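Local coordinates for uncharacterized protein (Sus scrofa, PDB 5BNF), which is the porcine CD38 protein, a member of the ADP-ribosyl cyclase family, built from a helical part and a parallel beta-sheet, at residues Arg32-Ala44 with Glu56-Thr68. Residues are numbered along the deposited sequence; the frame is centred on the assembly and turned at random.
Sequences RDCQKIKKAFTDA and EDYDLLMKLGHQT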
loop_
_atom_site.group_PDB
_atom_site.type_symbol
_atom_site.label_atom_id
_atom_site.label_comp_id
_atom_site.label_asym_id
_atom_site.label_seq_id
_atom_site.Cartn_x
_atom_site.Cartn_y
_atom_site.Cartn_z
ATOM N N ARG A 32 18.445 2.592 -10.962
ATOM C CA ARG A 32 17.311 1.953 -11.620
ATOM C C ARG A 32 16.939 2.664 -12.926
ATOM O O ARG A 32 17.260 3.839 -13.112
ATOM C CB ARG A 32 16.115 1.938 -10.660
ATOM C CG ARG A 32 15.503 0.557 -10.446
ATOM C CD ARG A 32 16.555 -0.471 -10.042
ATOM N NE ARG A 32 16.936 -0.396 -8.632
ATOM C CZ ARG A 32 16.179 -0.828 -7.628
ATOM N NH1 ARG A 32 14.992 -1.365 -7.875
ATOM N NH2 ARG A 32 16.612 -0.736 -6.377
ATOM N N ASP A 33 16.270 1.945 -13.828
ATOM C CA ASP A 33 15.853 2.505 -15.115
ATOM C C ASP A 33 14.342 2.673 -15.209
ATOM O O ASP A 33 13.593 1.702 -15.192
ATOM C CB ASP A 33 16.329 1.620 -16.263
ATOM C CG ASP A 33 15.715 2.017 -17.595
ATOM O OD1 ASP A 33 15.754 3.217 -17.941
ATOM O OD2 ASP A 33 15.196 1.129 -18.303
ATOM N N CYS A 34 13.905 3.917 -15.344
ATOM C CA CYS A 34 12.491 4.230 -15.410
ATOM C C CYS A 34 11.711 3.736 -16.621
ATOM O O CYS A 34 10.570 3.294 -16.483
ATOM C CB CYS A 34 12.315 5.735 -15.251
ATOM S SG CYS A 34 12.586 6.233 -13.525
ATOM N N GLN A 35 12.302 3.826 -17.808
ATOM C CA GLN A 35 11.615 3.362 -19.009
ATOM C C GLN A 35 11.348 1.858 -18.913
ATOM O O GLN A 35 10.306 1.375 -19.355
ATOM C CB GLN A 35 12.442 3.685 -20.259
ATOM C CG GLN A 35 12.096 2.860 -21.506
ATOM C CD GLN A 35 10.632 2.934 -21.919
ATOM O OE1 GLN A 35 10.047 4.016 -22.006
ATOM N NE2 GLN A 35 10.040 1.777 -22.196
ATOM N N LYS A 36 12.286 1.127 -18.323
ATOM C CA LYS A 36 12.145 -0.314 -18.155
ATOM C C LYS A 36 10.944 -0.581 -17.260
ATOM O O LYS A 36 10.133 -1.465 -17.536
ATOM C CB LYS A 36 13.401 -0.885 -17.501
ATOM C CG LYS A 36 14.022 -2.059 -18.230
ATOM C CD LYS A 36 15.526 -1.866 -18.370
ATOM C CE LYS A 36 16.204 -1.692 -17.017
ATOM N NZ LYS A 36 17.652 -1.370 -17.163
ATOM N N ILE A 37 10.847 0.192 -16.181
ATOM C CA ILE A 37 9.756 0.060 -15.226
ATOM C C ILE A 37 8.418 0.321 -15.915
ATOM O O ILE A 37 7.515 -0.511 -15.860
ATOM C CB ILE A 37 9.917 1.055 -14.046
ATOM C CG1 ILE A 37 11.196 0.750 -13.261
ATOM C CG2 ILE A 37 8.722 0.959 -13.113
ATOM C CD1 ILE A 37 11.163 -0.554 -12.482
ATOM N N LYS A 38 8.307 1.477 -16.564
ATOM C CA LYS A 38 7.088 1.869 -17.267
ATOM C C LYS A 38 6.613 0.790 -18.228
ATOM O O LYS A 38 5.412 0.547 -18.363
ATOM C CB LYS A 38 7.327 3.166 -18.035
ATOM C CG LYS A 38 6.312 3.430 -19.132
ATOM C CD LYS A 38 6.785 4.531 -20.069
ATOM C CE LYS A 38 6.153 4.391 -21.445
ATOM N NZ LYS A 38 6.702 5.378 -22.421
ATOM N N LYS A 39 7.563 0.153 -18.900
ATOM C CA LYS A 39 7.248 -0.902 -19.850
ATOM C C LYS A 39 6.605 -2.074 -19.123
ATOM O O LYS A 39 5.600 -2.619 -19.568
ATOM C CB LYS A 39 8.522 -1.374 -20.554
ATOM C CG LYS A 39 8.286 -2.443 -21.605
ATOM C CD LYS A 39 7.465 -1.900 -22.761
ATOM C CE LYS A 39 7.209 -2.979 -23.795
ATOM N NZ LYS A 39 6.303 -2.482 -24.869
ATOM N N ALA A 40 7.197 -2.456 -17.998
ATOM C CA ALA A 40 6.693 -3.564 -17.198
ATOM C C ALA A 40 5.296 -3.289 -16.637
ATOM O O ALA A 40 4.414 -4.152 -16.670
ATOM C CB ALA A 40 7.649 -3.840 -16.071
ATOM N N PHE A 41 5.111 -2.088 -16.109
ATOM C CA PHE A 41 3.835 -1.690 -15.548
ATOM C C PHE A 41 2.786 -1.903 -16.633
ATOM O O PHE A 41 1.857 -2.694 -16.475
ATOM C CB PHE A 41 3.877 -0.210 -15.160
ATOM C CG PHE A 41 2.981 0.153 -14.005
ATOM C CD1 PHE A 41 1.767 -0.502 -13.805
ATOM C CD2 PHE A 41 3.343 1.171 -13.132
ATOM C CE1 PHE A 41 0.928 -0.144 -12.745
ATOM C CE2 PHE A 41 2.514 1.537 -12.072
ATOM C CZ PHE A 41 1.303 0.877 -11.879
ATOM N N THR A 42 2.966 -1.189 -17.739
ATOM C CA THR A 42 2.066 -1.244 -18.882
ATOM C C THR A 42 1.880 -2.654 -19.450
ATOM O O THR A 42 0.756 -3.076 -19.722
ATOM C CB THR A 42 2.573 -0.321 -20.001
ATOM O OG1 THR A 42 2.694 1.015 -19.503
ATOM C CG2 THR A 42 1.609 -0.327 -21.163
ATOM N N ASP A 43 2.976 -3.380 -19.630
ATOM C CA ASP A 43 2.912 -4.734 -20.167
ATOM C C ASP A 43 2.074 -5.661 -19.312
ATOM O O ASP A 43 1.511 -6.639 -19.802
ATOM C CB ASP A 43 4.315 -5.315 -20.298
ATOM C CG ASP A 43 5.076 -4.723 -21.458
ATOM O OD1 ASP A 43 4.579 -3.734 -22.038
ATOM O OD2 ASP A 43 6.165 -5.241 -21.787
ATOM N N ALA A 44 1.996 -5.341 -18.030
ATOM C CA ALA A 44 1.253 -6.147 -17.078
ATOM C C ALA A 44 -0.263 -6.157 -17.258
ATOM O O ALA A 44 -0.917 -7.128 -16.878
ATOM C CB ALA A 44 1.594 -5.690 -15.660
ATOM N N GLU A 56 0.930 -12.585 -10.247
ATOM C CA GLU A 56 1.996 -12.951 -11.174
ATOM C C GLU A 56 2.223 -11.961 -12.314
ATOM O O GLU A 56 3.362 -11.749 -12.731
ATOM C CB GLU A 56 1.713 -14.331 -11.771
ATOM C CG GLU A 56 1.795 -15.503 -10.791
ATOM C CD GLU A 56 0.825 -15.394 -9.630
ATOM O OE1 GLU A 56 -0.269 -14.817 -9.803
ATOM O OE2 GLU A 56 1.152 -15.905 -8.540
ATOM N N ASP A 57 1.150 -11.366 -12.831
ATOM C CA ASP A 57 1.287 -10.417 -13.931
ATOM C C ASP A 57 2.209 -9.265 -13.567
ATOM O O ASP A 57 2.662 -8.533 -14.443
ATOM C CB ASP A 57 -0.076 -9.848 -14.347
ATOM C CG ASP A 57 -1.040 -10.921 -14.827
ATOM O OD1 ASP A 57 -0.600 -11.860 -15.516
ATOM O OD2 ASP A 57 -2.247 -10.820 -14.526
ATOM N N TYR A 58 2.490 -9.104 -12.278
ATOM C CA TYR A 58 3.359 -8.022 -11.834
ATOM C C TYR A 58 4.756 -8.467 -11.398
ATOM O O TYR A 58 5.529 -7.657 -10.884
ATOM C CB TYR A 58 2.704 -7.255 -10.685
ATOM C CG TYR A 58 1.546 -6.365 -11.078
ATOM C CD1 TYR A 58 1.722 -5.296 -11.948
ATOM C CD2 TYR A 58 0.282 -6.556 -10.523
ATOM C CE1 TYR A 58 0.667 -4.430 -12.251
ATOM C CE2 TYR A 58 -0.775 -5.701 -10.820
ATOM C CZ TYR A 58 -0.581 -4.645 -11.681
ATOM O OH TYR A 58 -1.645 -3.818 -11.980
ATOM N N ASP A 59 5.088 -9.739 -11.595
ATOM C CA ASP A 59 6.409 -10.221 -11.198
ATOM C C ASP A 59 7.499 -9.289 -11.715
ATOM O O ASP A 59 8.214 -8.661 -10.938
ATOM C CB ASP A 59 6.653 -11.644 -11.712
ATOM C CG ASP A 59 5.762 -12.670 -11.036
ATOM O OD1 ASP A 59 5.272 -12.398 -9.920
ATOM O OD2 ASP A 59 5.560 -13.756 -11.615
ATOM N N LEU A 60 7.604 -9.191 -13.033
ATOM C CA LEU A 60 8.597 -8.336 -13.661
ATOM C C LEU A 60 8.634 -6.972 -12.979
ATOM O O LEU A 60 9.695 -6.487 -12.597
ATOM C CB LEU A 60 8.255 -8.167 -15.146
ATOM C CG LEU A 60 9.228 -7.483 -16.120
ATOM C CD1 LEU A 60 9.563 -6.094 -15.647
ATOM C CD2 LEU A 60 10.502 -8.296 -16.238
ATOM N N LEU A 61 7.469 -6.355 -12.830
ATOM C CA LEU A 61 7.388 -5.039 -12.211
ATOM C C LEU A 61 7.864 -5.007 -10.756
ATOM O O LEU A 61 8.539 -4.068 -10.348
ATOM C CB LEU A 61 5.960 -4.504 -12.297
ATOM C CG LEU A 61 5.759 -3.090 -11.756
ATOM C CD1 LEU A 61 6.658 -2.116 -12.491
ATOM C CD2 LEU A 61 4.310 -2.701 -11.914
ATOM N N MET A 62 7.516 -6.023 -9.975
ATOM C CA MET A 62 7.927 -6.066 -8.577
ATOM C C MET A 62 9.418 -6.336 -8.453
ATOM O O MET A 62 10.041 -6.000 -7.447
ATOM C CB MET A 62 7.132 -7.134 -7.822
ATOM C CG MET A 62 5.649 -6.842 -7.797
ATOM S SD MET A 62 5.330 -5.184 -7.168
ATOM C CE MET A 62 4.308 -5.532 -5.785
ATOM N N LYS A 63 9.984 -6.939 -9.492
ATOM C CA LYS A 63 11.401 -7.264 -9.529
ATOM C C LYS A 63 12.208 -6.015 -9.875
ATOM O O LYS A 63 13.213 -5.724 -9.239
ATOM C CB LYS A 63 11.644 -8.362 -10.568
ATOM C CG LYS A 63 13.031 -8.972 -10.549
ATOM C CD LYS A 63 13.139 -10.088 -11.575
ATOM C CE LYS A 63 14.397 -10.921 -11.370
ATOM N NZ LYS A 63 14.598 -11.895 -12.484
ATOM N N LEU A 64 11.755 -5.268 -10.873
ATOM C CA LEU A 64 12.458 -4.060 -11.286
ATOM C C LEU A 64 12.236 -2.882 -10.351
ATOM O O LEU A 64 12.960 -1.893 -10.418
ATOM C CB LEU A 64 12.034 -3.652 -12.694
ATOM C CG LEU A 64 12.361 -4.612 -13.839
ATOM C CD1 LEU A 64 11.784 -4.033 -15.117
ATOM C CD2 LEU A 64 13.873 -4.806 -13.978
ATOM N N GLY A 65 11.236 -2.982 -9.481
ATOM C CA GLY A 65 10.957 -1.887 -8.570
ATOM C C GLY A 65 11.169 -2.215 -7.103
ATOM O O GLY A 65 10.817 -1.423 -6.227
ATOM N N HIS A 66 11.741 -3.379 -6.822
ATOM C CA HIS A 66 11.974 -3.758 -5.441
ATOM C C HIS A 66 12.919 -2.793 -4.738
ATOM O O HIS A 66 13.840 -2.249 -5.345
ATOM C CB HIS A 66 12.544 -5.174 -5.351
ATOM C CG HIS A 66 12.923 -5.573 -3.959
ATOM N ND1 HIS A 66 14.009 -5.036 -3.302
ATOM C CD2 HIS A 66 12.330 -6.413 -3.077
ATOM C CE1 HIS A 66 14.067 -5.524 -2.077
ATOM N NE2 HIS A 66 13.058 -6.362 -1.914
ATOM N N GLN A 67 12.677 -2.592 -3.447
ATOM C CA GLN A 67 13.497 -1.707 -2.633
ATOM C C GLN A 67 13.200 -1.991 -1.164
ATOM O O GLN A 67 12.050 -1.906 -0.740
ATOM C CB GLN A 67 13.172 -0.243 -2.959
ATOM C CG GLN A 67 12.406 0.494 -1.868
ATOM C CD GLN A 67 11.943 1.869 -2.295
ATOM O OE1 GLN A 67 11.211 2.014 -3.275
ATOM N NE2 GLN A 67 12.359 2.891 -1.555
ATOM N N THR A 68 14.217 -2.349 -0.386
ATOM C CA THR A 68 13.977 -2.604 1.027
ATOM C C THR A 68 14.301 -1.367 1.845
ATOM O O THR A 68 15.416 -0.855 1.823
ATOM C CB THR A 68 14.788 -3.795 1.551
ATOM O OG1 THR A 68 14.245 -5.012 1.017
ATOM C CG2 THR A 68 14.724 -3.851 3.077
#
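Leu-61 lays its CD2 methyl over one face of the Phe-41 ring, a CH-pi contact 4.0 Å from CD2 to the ring centroid and offset toward the rim. Trp-111 and Phe-10, the latter from helix 10-25, meet Phe-41 edge-to-face. The Tyr-58 ring comes near Phe-41 obliquely and takes the Ala-44 methyl at its CD1, with 3.7 Å from Ala-44 CB to Tyr-58 CD1; its OH is engaged by Phe-135 O and Trp-111 NE1. The third flat group, the Arg-32 guanidinium, works through its edge. Arg-32 NH1 gives a fairly straight bond to His-66 O (2.9 Å, 162°), lying in that carbonyl's plane, and a longer one to Leu-64 O (3.3 Å), where the donor stands above the carbonyl plane. NH2 adds a weak bond to His-66 O.

Between these ends the segments of helices 34-44 and 59-64 run roughly antiparallel (155°), with a closest axis approach of 8.5 Å, and Ala-40 faces Leu-61 where the small methyl lets the backbones come close. With CG anti to the backbone N (chi1 -176°), Leu-61 splits its branches: CD2 goes to Phe-41, while CD1 reaches Ile-37 CG2 at 3.8 Å. The Ile-37 and Leu-64 side chains slide past each other in opposite directions, and Ile-37 CD1 presses on Leu-64 CB at a tight 3.2 Å.

Chemically, an apolar seam closes this helical hairpin of the cyclase fold, and one cationic side chain finishes it. Carbonyls at the C-terminal end of helix 59-64 probably offer Arg-32 a favourable negative potential, although the side chain is poorly ordered and the details of its bonds are less certain.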